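Local coordinates for purine nucleoside phosphorylase (Thermus thermophilus, PDB 1ODK) that catalyses the phosphorolysis of purine nucleosides, releasing the free purine base and a pentose 1-phosphate, at the interface of chains A and B and the interface of chains A and C. Sequence-based numbering; all coordinates share one arbitrary frame. Chains: chain A/B/C, Purine nucleoside phosphorylase.

Chain A meets a different neighbour at each of two sites: chain B at contact 1 and chain C at contact 2, their C-alpha centres about 33 Å apart. They share no residue and no helix or strand. Contact 1 uses helix 131-143, strands 148-150 and 152-156 and the loop residue A:Gln107; contact 2 uses the N-terminal segment, the 3-10 helix 43-45 and helix 67-79. Both interfaces are two-fold symmetric, so alternating the two kinds of contact can close the ring of the deposited six-chain assembly. Contact 2 borders the probable active site, whereas contact 1 appears mainly structural.

Contact 1: the interface of chains A and B. Residues chain A 107, 134, 138, 150-152; chain B 128-131, 134, 190.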
loop_
_atom_site.group_PDB
_atom_site.type_symbol
_atom_site.label_atom_id
_atom_site.label_comp_id
_atom_site.label_asym_id
_atom_site.label_seq_id
_atom_site.Cartn_x
_atom_site.Cartn_y
_atom_site.Cartn_z
ATOM N N GLN A 107 7.271 7.887 -24.666
ATOM C CA GLN A 107 7.098 9.207 -24.071
ATOM C C GLN A 107 7.178 9.094 -22.546
ATOM O O GLN A 107 7.469 10.067 -21.852
ATOM C CB GLN A 107 5.739 9.781 -24.488
ATOM C CG GLN A 107 5.334 11.050 -23.745
ATOM C CD GLN A 107 3.939 11.513 -24.110
ATOM O OE1 GLN A 107 3.059 10.701 -24.395
ATOM N NE2 GLN A 107 3.720 12.826 -24.081
ATOM N N PHE A 134 14.235 12.270 -26.171
ATOM C CA PHE A 134 12.888 11.939 -26.620
ATOM C C PHE A 134 12.599 12.717 -27.908
ATOM O O PHE A 134 12.143 12.160 -28.907
ATOM C CB PHE A 134 11.881 12.343 -25.535
ATOM C CG PHE A 134 10.443 12.242 -25.962
ATOM C CD1 PHE A 134 9.862 11.004 -26.227
ATOM C CD2 PHE A 134 9.667 13.393 -26.102
ATOM C CE1 PHE A 134 8.523 10.911 -26.626
ATOM C CE2 PHE A 134 8.331 13.312 -26.499
ATOM C CZ PHE A 134 7.758 12.062 -26.763
ATOM N N TRP A 138 12.038 11.156 -31.808
ATOM C CA TRP A 138 10.833 11.506 -32.557
ATOM C C TRP A 138 11.201 12.183 -33.887
ATOM O O TRP A 138 10.682 11.820 -34.945
ATOM C CB TRP A 138 9.974 12.453 -31.711
ATOM C CG TRP A 138 8.557 12.638 -32.182
ATOM C CD1 TRP A 138 8.035 12.288 -33.393
ATOM C CD2 TRP A 138 7.496 13.268 -31.455
ATOM N NE1 TRP A 138 6.713 12.662 -33.467
ATOM C CE2 TRP A 138 6.358 13.268 -32.291
ATOM C CE3 TRP A 138 7.395 13.834 -30.176
ATOM C CZ2 TRP A 138 5.131 13.816 -31.891
ATOM C CZ3 TRP A 138 6.178 14.378 -29.778
ATOM C CH2 TRP A 138 5.062 14.364 -30.635
ATOM N N VAL A 150 3.947 7.476 -30.849
ATOM C CA VAL A 150 4.608 8.145 -29.740
ATOM C C VAL A 150 3.661 8.079 -28.547
ATOM O O VAL A 150 2.512 8.512 -28.630
ATOM C CB VAL A 150 4.920 9.619 -30.060
ATOM C CG1 VAL A 150 5.712 10.232 -28.915
ATOM C CG2 VAL A 150 5.704 9.721 -31.368
ATOM N N GLY A 151 4.130 7.520 -27.440
ATOM C CA GLY A 151 3.265 7.428 -26.279
ATOM C C GLY A 151 3.812 6.570 -25.156
ATOM O O GLY A 151 5.009 6.301 -25.085
ATOM N N LEU A 152 2.917 6.131 -24.281
ATOM C CA LEU A 152 3.301 5.325 -23.132
ATOM C C LEU A 152 3.501 3.838 -23.383
ATOM O O LEU A 152 2.872 3.243 -24.251
ATOM C CB LEU A 152 2.247 5.456 -22.027
ATOM C CG LEU A 152 2.033 6.790 -21.311
ATOM C CD1 LEU A 152 0.784 6.702 -20.433
ATOM C CD2 LEU A 152 3.267 7.121 -20.477
ATOM N N VAL B 128 1.155 11.777 -18.473
ATOM C CA VAL B 128 1.899 12.539 -19.466
ATOM C C VAL B 128 0.915 13.276 -20.368
ATOM O O VAL B 128 -0.234 12.865 -20.518
ATOM C CB VAL B 128 2.803 11.626 -20.348
ATOM C CG1 VAL B 128 3.956 11.083 -19.528
ATOM C CG2 VAL B 128 1.988 10.481 -20.933
ATOM N N PRO B 129 1.350 14.394 -20.959
ATOM C CA PRO B 129 0.493 15.181 -21.850
ATOM C C PRO B 129 0.378 14.478 -23.194
ATOM O O PRO B 129 1.011 13.451 -23.417
ATOM C CB PRO B 129 1.253 16.496 -21.977
ATOM C CG PRO B 129 2.689 16.042 -21.931
ATOM C CD PRO B 129 2.668 15.033 -20.793
ATOM N N ASP B 130 -0.443 15.019 -24.085
ATOM C CA ASP B 130 -0.555 14.444 -25.414
ATOM C C ASP B 130 0.801 14.781 -26.019
ATOM O O ASP B 130 1.301 15.884 -25.831
ATOM C CB ASP B 130 -1.658 15.131 -26.209
ATOM C CG ASP B 130 -1.646 14.736 -27.668
ATOM O OD1 ASP B 130 -2.013 13.583 -27.976
ATOM O OD2 ASP B 130 -1.254 15.577 -28.503
ATOM N N PRO B 131 1.420 13.840 -26.742
ATOM C CA PRO B 131 2.729 14.158 -27.321
ATOM C C PRO B 131 2.771 15.366 -28.258
ATOM O O PRO B 131 3.705 16.160 -28.193
ATOM C CB PRO B 131 3.144 12.848 -28.006
ATOM C CG PRO B 131 1.867 12.118 -28.213
ATOM C CD PRO B 131 1.047 12.438 -26.992
ATOM N N PHE B 134 2.386 18.638 -26.231
ATOM C CA PHE B 134 3.639 18.820 -25.509
ATOM C C PHE B 134 4.684 19.420 -26.447
ATOM O O PHE B 134 5.359 20.396 -26.115
ATOM C CB PHE B 134 4.130 17.461 -24.998
ATOM C CG PHE B 134 5.528 17.483 -24.442
ATOM C CD1 PHE B 134 5.810 18.132 -23.243
ATOM C CD2 PHE B 134 6.564 16.853 -25.119
ATOM C CE1 PHE B 134 7.108 18.157 -22.726
ATOM C CE2 PHE B 134 7.871 16.871 -24.609
ATOM C CZ PHE B 134 8.141 17.523 -23.412
ATOM N N ARG B 190 -5.804 10.748 -21.631
ATOM C CA ARG B 190 -5.705 9.411 -22.205
ATOM C C ARG B 190 -7.025 8.637 -22.079
ATOM O O ARG B 190 -7.472 8.003 -23.032
ATOM C CB ARG B 190 -4.561 8.625 -21.541
ATOM C CG ARG B 190 -3.144 9.081 -21.938
ATOM C CD ARG B 190 -2.965 9.059 -23.457
ATOM N NE ARG B 190 -1.572 8.930 -23.902
ATOM C CZ ARG B 190 -0.650 9.888 -23.841
ATOM N NH1 ARG B 190 -0.945 11.079 -23.342
ATOM N NH2 ARG B 190 0.569 9.663 -24.315
HETATM O O HOH W 1 0.115 6.748 -25.164
#
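The six-membered end of the A:Trp138 indole meets B:Pro131 edge-on: the proline carbonyl carbon lies in the ring plane, and B:Pro131 CB is 3.6 Å from A:Trp138 CH2. On one indole face, toward the rim, rests the CG2 methyl of A:Val150 from the same chain, while its CG1 methyl packs against B:Pro131 CB. B:Pro131, at the start of helix 131-143, thus sets its CB against both the indole rim and the valine methyl, where those two groups of chain A meet. The guanidinium of B:Arg190 is also met at its edges, by the A:Gln107 amide, the B:Pro129 carbonyl and water 1, all in its plane.

A:Gln107 and B:Arg190 meet tip to tip, amide and guanidinium planes turned 36° apart. The glutamine has CG anti to the backbone N (chi1 170°) and runs on extended, which carries its amide across the interface. B:Arg190 NH2 donates to A:Gln107 OE1 at 2.7 Å, and A:Gln107 NE2 donates to B:Pro129 O at 2.9 Å. That carbonyl oxygen also accepts B:Arg190 NH1 at 3.1 Å, in a nearly straight bond (171° at the hydrogen); the two donors come from opposite faces of the carbonyl plane. Both ends of the amide are therefore engaged, which fixes its flip, and the arginine is tied to its own chain as well as to the partner. Water 1 links B:Arg190 NE and NH2 to the backbone N of A:Leu152, 3.0 Å from the water oxygen.

Beside this network A:Leu152 and B:Val128 touch tip to tip, CD2 to CG2 at 3.6 Å, and the valine methyl also covers the glutamine amide. The paired A:Phe134 and B:Phe134 slide past each other in opposite directions, CE2 to CE2 at 4.1 Å, as symmetry mates. Apolar packing around a polar clasp, repeated with the chains exchanged, is likely to hold the A-B pair together within the deposited six-chain assembly.

Contact 2: the interface of chains A and C. Residues chain A 5, 44, 46, 72; chain C 21, 65, 90.
The N-terminal loop, the 3-10 helix 43-45, the adjoining A:Leu46 and helix 67-79 of chain A, carrying A:His5, A:Arg44 and A:Ile72, close around loop residue C:Met65, with C:Gly21 and strand 84-93 of chain C nearby. In the hexameric members of the phosphorylase superfamily, the equivalent histidine and arginine complete the neighbour's active site, and the same role is likely here.

C:Met65 is the plug. Its chain is bent at the last torsion (chi3 -78°), which turns the CE methyl toward A:Leu46, where it meets CD1 at 3.7 Å. The sulphur SD lies 3.3 Å from A:His5 CD2, the two side chains crossing obliquely, and 4.0 Å from the CD1 methyl of A:Ile72. That isoleucine also sets its CG2 methyl over one face of the imidazole, toward the rim, and the sulphur comes in from the same side of the ring, near its CD2 edge.

A:Arg44, extended from CG to NE, crosses the methionine at about a right angle, with CD 3.9 Å from C:Met65 SD and NH1 3.6 Å from C:Met65 CG. Water 2, in the guanidinium plane, is 2.9 Å from A:Arg44 NH1 and 2.8 Å from C:Gly21 O, forming a polar bridge across the interface. An alanine here would probably deprive water 2 of its link to chain A and open a gap along the methionine flank. A:Arg44 NH2 points toward the hydroxyl OG1 of C:Thr90 without bonding to it.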
loop_
_atom_site.group_PDB
_atom_site.type_symbol
_atom_site.label_atom_id
_atom_site.label_comp_id
_atom_site.label_asym_id
_atom_site.label_seq_id
_atom_site.Cartn_x
_atom_site.Cartn_y
_atom_site.Cartn_z
ATOM N N HIS A 5 29.403 -6.365 -12.472
ATOM C CA HIS A 5 28.821 -7.152 -13.556
ATOM C C HIS A 5 29.365 -6.821 -14.944
ATOM O O HIS A 5 29.701 -7.718 -15.715
ATOM C CB HIS A 5 27.297 -7.009 -13.522
ATOM C CG HIS A 5 26.705 -7.252 -12.166
ATOM N ND1 HIS A 5 26.748 -6.312 -11.158
ATOM C CD2 HIS A 5 26.104 -8.343 -11.636
ATOM C CE1 HIS A 5 26.197 -6.814 -10.066
ATOM N NE2 HIS A 5 25.799 -8.046 -10.329
ATOM N N ARG A 44 29.071 -12.609 -17.606
ATOM C CA ARG A 44 27.658 -12.878 -17.355
ATOM C C ARG A 44 26.810 -12.845 -18.619
ATOM O O ARG A 44 25.582 -12.816 -18.551
ATOM C CB ARG A 44 27.088 -11.903 -16.315
ATOM C CG ARG A 44 27.277 -12.374 -14.876
ATOM C CD ARG A 44 26.756 -11.362 -13.864
ATOM N NE ARG A 44 26.899 -11.841 -12.489
ATOM C CZ ARG A 44 26.079 -12.709 -11.900
ATOM N NH1 ARG A 44 25.038 -13.205 -12.553
ATOM N NH2 ARG A 44 26.305 -13.092 -10.650
ATOM N N LEU A 46 26.587 -10.465 -20.577
ATOM C CA LEU A 46 26.158 -9.086 -20.806
ATOM C C LEU A 46 27.075 -8.462 -21.859
ATOM O O LEU A 46 27.838 -7.534 -21.574
ATOM C CB LEU A 46 26.237 -8.298 -19.495
ATOM C CG LEU A 46 25.319 -8.806 -18.372
ATOM C CD1 LEU A 46 25.762 -8.229 -17.047
ATOM C CD2 LEU A 46 23.868 -8.427 -18.671
ATOM N N ILE A 72 21.042 -2.670 -12.893
ATOM C CA ILE A 72 22.426 -2.995 -12.570
ATOM C C ILE A 72 23.319 -2.508 -13.711
ATOM O O ILE A 72 24.324 -1.841 -13.487
ATOM C CB ILE A 72 22.624 -4.528 -12.395
ATOM C CG1 ILE A 72 22.110 -4.971 -11.023
ATOM C CG2 ILE A 72 24.090 -4.898 -12.568
ATOM C CD1 ILE A 72 21.999 -6.486 -10.866
ATOM N N GLY C 21 22.792 -18.162 -12.057
ATOM C CA GLY C 21 22.365 -16.925 -12.697
ATOM C C GLY C 21 23.288 -16.539 -13.843
ATOM O O GLY C 21 22.862 -15.997 -14.865
ATOM N N MET C 65 19.881 -12.312 -14.252
ATOM C CA MET C 65 19.771 -11.681 -12.939
ATOM C C MET C 65 18.393 -11.080 -12.715
ATOM O O MET C 65 17.826 -10.460 -13.618
ATOM C CB MET C 65 20.815 -10.570 -12.792
ATOM C CG MET C 65 22.242 -11.007 -13.084
ATOM S SD MET C 65 23.391 -9.625 -12.933
ATOM C CE MET C 65 23.121 -8.775 -14.458
ATOM N N THR C 90 25.111 -16.624 -5.947
ATOM C CA THR C 90 25.865 -15.856 -4.974
ATOM C C THR C 90 24.937 -14.932 -4.201
ATOM O O THR C 90 23.822 -14.645 -4.639
ATOM C CB THR C 90 26.930 -15.011 -5.667
ATOM O OG1 THR C 90 26.316 -14.266 -6.724
ATOM C CG2 THR C 90 28.025 -15.903 -6.242
HETATM O O HOH W 2 23.851 -13.362 -15.224
#